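Local coordinates for protein transcription termination factor FttA (Methanosarcina mazei, PDB 2XR1) that probably terminates transcription genome-wide by cutting nascent RNA at the polymerase exit channel, as a dimeric two-zinc nuclease of the metallo-beta-lactamase superfamily, at residues G196-L201 with T605-E610; V377-T382 with R587-Y592. All coordinates share one frame; numbering follows the deposited sequence.

Contact 1: G196-L201 with T605-E610; sequences GRSCFL and TEHGDE. With ZN (zinc ion), chain F.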
loop_
_atom_site.group_PDB
_atom_site.type_symbol
_atom_site.label_atom_id
_atom_site.label_comp_id
_atom_site.label_asym_id
_atom_site.label_seq_id
_atom_site.Cartn_x
_atom_site.Cartn_y
_atom_site.Cartn_z
ATOM N N GLY B 196 -3.163 -20.075 -1.461
ATOM C CA GLY B 196 -1.907 -20.076 -0.743
ATOM C C GLY B 196 -1.529 -18.707 -0.228
ATOM O O GLY B 196 -1.834 -17.711 -0.849
ATOM N N ARG B 197 -0.882 -18.717 0.942
ATOM C CA ARG B 197 -0.312 -17.575 1.636
ATOM C C ARG B 197 -1.225 -16.363 1.741
ATOM O O ARG B 197 -0.782 -15.241 1.571
ATOM C CB ARG B 197 1.051 -17.207 1.071
ATOM C CG ARG B 197 1.077 -16.929 -0.423
ATOM C CD ARG B 197 2.344 -16.180 -0.860
ATOM N NE ARG B 197 2.191 -15.736 -2.224
ATOM C CZ ARG B 197 3.115 -15.116 -2.929
ATOM N NH1 ARG B 197 4.296 -14.840 -2.392
ATOM N NH2 ARG B 197 2.850 -14.785 -4.196
ATOM N N SER B 198 -2.492 -16.624 2.049
ATOM C CA SER B 198 -3.445 -15.631 2.412
ATOM C C SER B 198 -2.873 -14.767 3.499
ATOM O O SER B 198 -2.262 -15.273 4.473
ATOM C CB SER B 198 -4.721 -16.285 2.931
ATOM O OG SER B 198 -5.546 -16.840 1.887
ATOM N N CYS B 199 -3.090 -13.460 3.336
ATOM C CA CYS B 199 -2.594 -12.453 4.262
ATOM C C CYS B 199 -3.077 -11.076 3.764
ATOM O O CYS B 199 -2.779 -10.702 2.633
ATOM C CB CYS B 199 -1.068 -12.491 4.317
ATOM S SG CYS B 199 -0.372 -11.349 5.525
ATOM N N PHE B 200 -3.865 -10.367 4.566
ATOM C CA PHE B 200 -4.500 -9.133 4.139
ATOM C C PHE B 200 -4.327 -8.077 5.218
ATOM O O PHE B 200 -4.289 -8.358 6.424
ATOM C CB PHE B 200 -5.994 -9.381 3.873
ATOM C CG PHE B 200 -6.247 -10.243 2.696
ATOM C CD1 PHE B 200 -6.399 -9.673 1.405
ATOM C CD2 PHE B 200 -6.273 -11.608 2.822
ATOM C CE1 PHE B 200 -6.594 -10.467 0.293
ATOM C CE2 PHE B 200 -6.455 -12.425 1.680
ATOM C CZ PHE B 200 -6.621 -11.854 0.418
ATOM N N LEU B 201 -4.239 -6.829 4.816
ATOM C CA LEU B 201 -4.142 -5.761 5.819
ATOM C C LEU B 201 -5.371 -4.907 5.700
ATOM O O LEU B 201 -5.625 -4.436 4.639
ATOM C CB LEU B 201 -2.907 -4.929 5.604
ATOM C CG LEU B 201 -2.628 -3.966 6.746
ATOM C CD1 LEU B 201 -2.096 -4.739 7.917
ATOM C CD2 LEU B 201 -1.666 -2.767 6.249
ATOM N N THR B 605 -12.590 -10.575 -4.735
ATOM C CA THR B 605 -12.385 -12.014 -4.700
ATOM C C THR B 605 -10.906 -12.383 -4.531
ATOM O O THR B 605 -10.050 -11.655 -4.893
ATOM C CB THR B 605 -13.000 -12.666 -5.938
ATOM O OG1 THR B 605 -12.381 -12.132 -7.105
ATOM C CG2 THR B 605 -14.476 -12.407 -5.986
ATOM N N GLU B 606 -10.653 -13.533 -3.968
ATOM C CA GLU B 606 -9.340 -13.986 -3.605
ATOM C C GLU B 606 -9.380 -15.495 -3.400
ATOM O O GLU B 606 -10.420 -16.108 -3.574
ATOM C CB GLU B 606 -8.831 -13.275 -2.340
ATOM C CG GLU B 606 -9.800 -13.177 -1.189
ATOM C CD GLU B 606 -9.650 -14.248 -0.076
ATOM O OE1 GLU B 606 -8.525 -14.758 0.219
ATOM O OE2 GLU B 606 -10.700 -14.547 0.572
ATOM N N HIS B 607 -8.235 -16.104 -3.101
ATOM C CA HIS B 607 -8.179 -17.543 -2.775
ATOM C C HIS B 607 -8.805 -18.388 -3.888
ATOM O O HIS B 607 -9.778 -19.091 -3.690
ATOM C CB HIS B 607 -8.847 -17.781 -1.458
ATOM C CG HIS B 607 -8.520 -19.085 -0.827
ATOM N ND1 HIS B 607 -9.060 -20.267 -1.262
ATOM C CD2 HIS B 607 -7.800 -19.384 0.281
ATOM C CE1 HIS B 607 -8.650 -21.249 -0.478
ATOM N NE2 HIS B 607 -7.889 -20.740 0.470
ATOM N N GLY B 608 -8.211 -18.281 -5.068
ATOM C CA GLY B 608 -8.538 -19.134 -6.191
ATOM C C GLY B 608 -7.421 -18.996 -7.191
ATOM O O GLY B 608 -6.607 -18.092 -7.069
ATOM N N ASP B 609 -7.336 -19.880 -8.176
ATOM C CA ASP B 609 -6.376 -19.631 -9.225
ATOM C C ASP B 609 -6.864 -18.420 -10.024
ATOM O O ASP B 609 -8.017 -18.026 -9.895
ATOM C CB ASP B 609 -6.116 -20.873 -10.060
ATOM C CG ASP B 609 -7.357 -21.392 -10.802
ATOM O OD1 ASP B 609 -8.163 -20.584 -11.363
ATOM O OD2 ASP B 609 -7.484 -22.651 -10.871
ATOM N N GLU B 610 -5.984 -17.795 -10.795
ATOM C CA GLU B 610 -6.302 -16.523 -11.440
ATOM C C GLU B 610 -7.655 -16.507 -12.124
ATOM O O GLU B 610 -8.484 -15.664 -11.810
ATOM C CB GLU B 610 -5.238 -16.124 -12.458
ATOM C CG GLU B 610 -5.416 -14.699 -12.944
ATOM C CD GLU B 610 -4.305 -14.246 -13.850
ATOM O OE1 GLU B 610 -3.571 -15.124 -14.408
ATOM O OE2 GLU B 610 -4.196 -13.004 -14.007
HETATM ZN ZN ZN F . -7.522 -21.830 2.306
#
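Ser198 and Phe200 face Glu606 and His607 across the two beta sheets of the metallo-beta-lactamase sandwich. Phe200 lies on strand 199-203 of one sheet, and Glu606 on strand 602-606 of the other. Between Phe200 CA and Glu606 CA the distance is 10.3 Å, so only side chains bridge the gap. After Glu606 the strand ends. His607, a zinc ligand, takes a left-handed backbone conformation and turns the chain out of the strand.

The main touch is between the phenyl ring and the carboxylate. Glu606 OE1 comes within 3.4 Å of Phe200 CE2, obliquely to the ring. The carboxylate and ring planes are almost perpendicular, 87° apart. Glu606 CB and CG pack on Phe200 CZ, at 3.8 Å for CG to CZ. CG of Glu606 sits between its own N and C (chi1 46°), and the chain bends at chi2, which brings OE1 to the CE2-CZ end of the ring. Ser198 OG lies in the plane of the imidazole, 3.8 Å from His607 CD2.

His607 NE2 binds zinc at 2.2 Å, with Asp249, His250 and Asp355 as the other ligands. Thr382 OG1 hydrogen-bonds ND1. Both ring nitrogens are therefore engaged, which fixes the ring rotation. No hydrogen bond links the two segments: the sheets meet here through packing, beside a zinc ligand held by metal and second-shell threonine.

Contact 2: V377-T382 with R587-Y592; sequences VISEAT and RQLMEY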
loop_
_atom_site.group_PDB
_atom_site.type_symbol
_atom_site.label_atom_id
_atom_site.label_comp_id
_atom_site.label_asym_id
_atom_site.label_seq_id
_atom_site.Cartn_x
_atom_site.Cartn_y
_atom_site.Cartn_z
ATOM N N VAL B 377 -17.683 -6.978 0.963
ATOM C CA VAL B 377 -17.349 -8.390 1.201
ATOM C C VAL B 377 -16.086 -8.784 0.420
ATOM O O VAL B 377 -15.946 -8.503 -0.756
ATOM C CB VAL B 377 -18.443 -9.322 0.654
ATOM C CG1 VAL B 377 -18.041 -10.803 0.930
ATOM C CG2 VAL B 377 -19.836 -8.977 1.231
ATOM N N ILE B 378 -15.153 -9.416 1.106
ATOM C CA ILE B 378 -13.972 -9.955 0.484
ATOM C C ILE B 378 -14.165 -11.446 0.627
ATOM O O ILE B 378 -14.145 -11.971 1.750
ATOM C CB ILE B 378 -12.696 -9.496 1.213
ATOM C CG1 ILE B 378 -12.446 -8.012 0.898
ATOM C CG2 ILE B 378 -11.490 -10.353 0.780
ATOM C CD1 ILE B 378 -12.248 -7.124 2.033
ATOM N N SER B 379 -14.362 -12.113 -0.521
ATOM C CA SER B 379 -14.761 -13.517 -0.560
ATOM C C SER B 379 -13.708 -14.420 -1.154
ATOM O O SER B 379 -13.009 -14.028 -2.067
ATOM C CB SER B 379 -16.026 -13.663 -1.401
ATOM O OG SER B 379 -16.371 -15.032 -1.523
ATOM N N GLU B 380 -13.661 -15.655 -0.694
ATOM C CA GLU B 380 -12.847 -16.650 -1.371
ATOM C C GLU B 380 -13.498 -16.998 -2.680
ATOM O O GLU B 380 -14.663 -16.702 -2.855
ATOM C CB GLU B 380 -12.710 -17.952 -0.582
ATOM C CG GLU B 380 -14.018 -18.719 -0.406
ATOM C CD GLU B 380 -13.803 -20.192 -0.483
ATOM O OE1 GLU B 380 -13.279 -20.640 -1.542
ATOM O OE2 GLU B 380 -14.147 -20.892 0.486
ATOM N N ALA B 381 -12.728 -17.643 -3.571
ATOM C CA ALA B 381 -13.162 -17.979 -4.921
ATOM C C ALA B 381 -12.625 -19.338 -5.423
ATOM O O ALA B 381 -12.397 -19.486 -6.588
ATOM C CB ALA B 381 -12.779 -16.839 -5.895
ATOM N N THR B 382 -12.441 -20.315 -4.542
ATOM C CA THR B 382 -11.717 -21.567 -4.872
ATOM C C THR B 382 -12.400 -22.323 -5.964
ATOM O O THR B 382 -11.760 -22.766 -6.909
ATOM C CB THR B 382 -11.585 -22.515 -3.690
ATOM O OG1 THR B 382 -11.131 -21.788 -2.562
ATOM C CG2 THR B 382 -10.593 -23.630 -3.988
ATOM N N ARG B 587 -22.018 -22.521 -7.642
ATOM C CA ARG B 587 -23.386 -22.161 -7.289
ATOM C C ARG B 587 -23.446 -21.536 -5.875
ATOM O O ARG B 587 -24.038 -20.501 -5.643
ATOM C CB ARG B 587 -24.300 -23.373 -7.343
ATOM C CG ARG B 587 -25.779 -23.005 -7.511
ATOM C CD ARG B 587 -26.719 -24.196 -7.282
ATOM N NE ARG B 587 -27.050 -24.338 -5.856
ATOM C CZ ARG B 587 -26.546 -25.271 -5.027
ATOM N NH1 ARG B 587 -25.682 -26.210 -5.468
ATOM N NH2 ARG B 587 -26.917 -25.285 -3.748
ATOM N N GLN B 588 -22.776 -22.166 -4.936
ATOM C CA GLN B 588 -22.867 -21.753 -3.544
ATOM C C GLN B 588 -22.188 -20.423 -3.300
ATOM O O GLN B 588 -22.647 -19.650 -2.455
ATOM C CB GLN B 588 -22.310 -22.858 -2.648
ATOM C CG GLN B 588 -23.320 -23.986 -2.528
ATOM C CD GLN B 588 -22.704 -25.333 -2.197
ATOM O OE1 GLN B 588 -21.470 -25.459 -2.050
ATOM N NE2 GLN B 588 -23.558 -26.363 -2.088
ATOM N N LEU B 589 -21.086 -20.167 -4.004
ATOM C CA LEU B 589 -20.426 -18.873 -3.922
ATOM C C LEU B 589 -21.412 -17.791 -4.360
ATOM O O LEU B 589 -21.583 -16.766 -3.693
ATOM C CB LEU B 589 -19.172 -18.852 -4.785
ATOM C CG LEU B 589 -18.046 -19.742 -4.206
ATOM C CD1 LEU B 589 -16.905 -20.031 -5.198
ATOM C CD2 LEU B 589 -17.511 -19.090 -2.957
ATOM N N MET B 590 -22.080 -18.030 -5.475
ATOM C CA MET B 590 -23.011 -17.055 -6.007
ATOM C C MET B 590 -24.213 -16.875 -5.101
ATOM O O MET B 590 -24.683 -15.769 -4.928
ATOM C CB MET B 590 -23.480 -17.455 -7.412
ATOM C CG MET B 590 -22.390 -17.245 -8.470
ATOM S SD MET B 590 -22.225 -15.492 -9.028
ATOM C CE MET B 590 -23.339 -15.493 -10.450
ATOM N N GLU B 591 -24.699 -17.957 -4.508
ATOM C CA GLU B 591 -25.866 -17.894 -3.650
ATOM C C GLU B 591 -25.516 -17.107 -2.369
ATOM O O GLU B 591 -26.310 -16.284 -1.916
ATOM C CB GLU B 591 -26.411 -19.308 -3.357
ATOM C CG GLU B 591 -27.100 -20.017 -4.555
ATOM C CD GLU B 591 -27.467 -21.552 -4.306
ATOM O OE1 GLU B 591 -26.764 -22.237 -3.478
ATOM O OE2 GLU B 591 -28.479 -22.070 -4.945
ATOM N N TYR B 592 -24.304 -17.307 -1.854
ATOM C CA TYR B 592 -23.839 -16.634 -0.640
ATOM C C TYR B 592 -23.923 -15.118 -0.729
ATOM O O TYR B 592 -24.397 -14.467 0.205
ATOM C CB TYR B 592 -22.394 -16.978 -0.336
ATOM C CG TYR B 592 -21.900 -16.425 0.986
ATOM C CD1 TYR B 592 -22.235 -17.041 2.175
ATOM C CD2 TYR B 592 -21.068 -15.330 1.036
ATOM C CE1 TYR B 592 -21.784 -16.592 3.380
ATOM C CE2 TYR B 592 -20.626 -14.836 2.249
ATOM C CZ TYR B 592 -21.004 -15.493 3.428
ATOM O OH TYR B 592 -20.596 -15.022 4.662
#
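Leu589 points its CG away from its own carbonyl carbon (chi1 -70°), and with an extended chi2 of 166° this carries both methyls to Glu380 and Ala381. The contact is a helix-on-strand packing of the metallo-beta-lactamase fold: helix 586-594 covers the end of strand 376-380. Leu589 CD2 sits 3.7 Å from Glu380 O, and CD1 is 4.3 Å from Ala381 CA. Leu616 of helix 610-624 and Tyr356 also touch Leu589, which is buried.

The strand end is held by its own polar groups. Ser379 OG donates to Glu380 O in the carbonyl plane, on a lone pair, so the methyl packs near an oxygen that is already bonded. Ser379 OG is also hydrogen-bonded to Tyr356 OH.

Glu380 turns its carboxylate toward the active site. OE2 is hydrogen-bonded to His583 ND1 and Tyr356 N. This fits the acidic motif A and histidine motif B of beta-CASP nucleases. OE1 grips Thr382 twice. Thr382 N reaches it at 3.1 Å, nearly along the C-O axis. Thr382 OG1 donates to Glu380 OE1 at 2.6 Å on the syn side, 32° out of the carboxylate plane.

From the N terminus, the chain passes the KH domains and reaches 196-201 in the metallo-beta-lactamase domain. It continues to 377-382, then runs through the beta-CASP region and returns at 587-592, which closes contact 2. Segment 605-610 follows soon after and closes contact 1. The smaller loop thus lies wholly within the larger one. Contact 1 joins the two sheets of the sandwich; contact 2 lays a returning helix on one of them. Strands 376-380 and 602-606 are neighbours in that sheet. The contacts meet directly: the backbones of His607 and Ala381 probably hydrogen-bond, with His607 O 3.3 Å from Ala381 N. Both join the N- and C-terminal portions of that domain, split by the beta-CASP region.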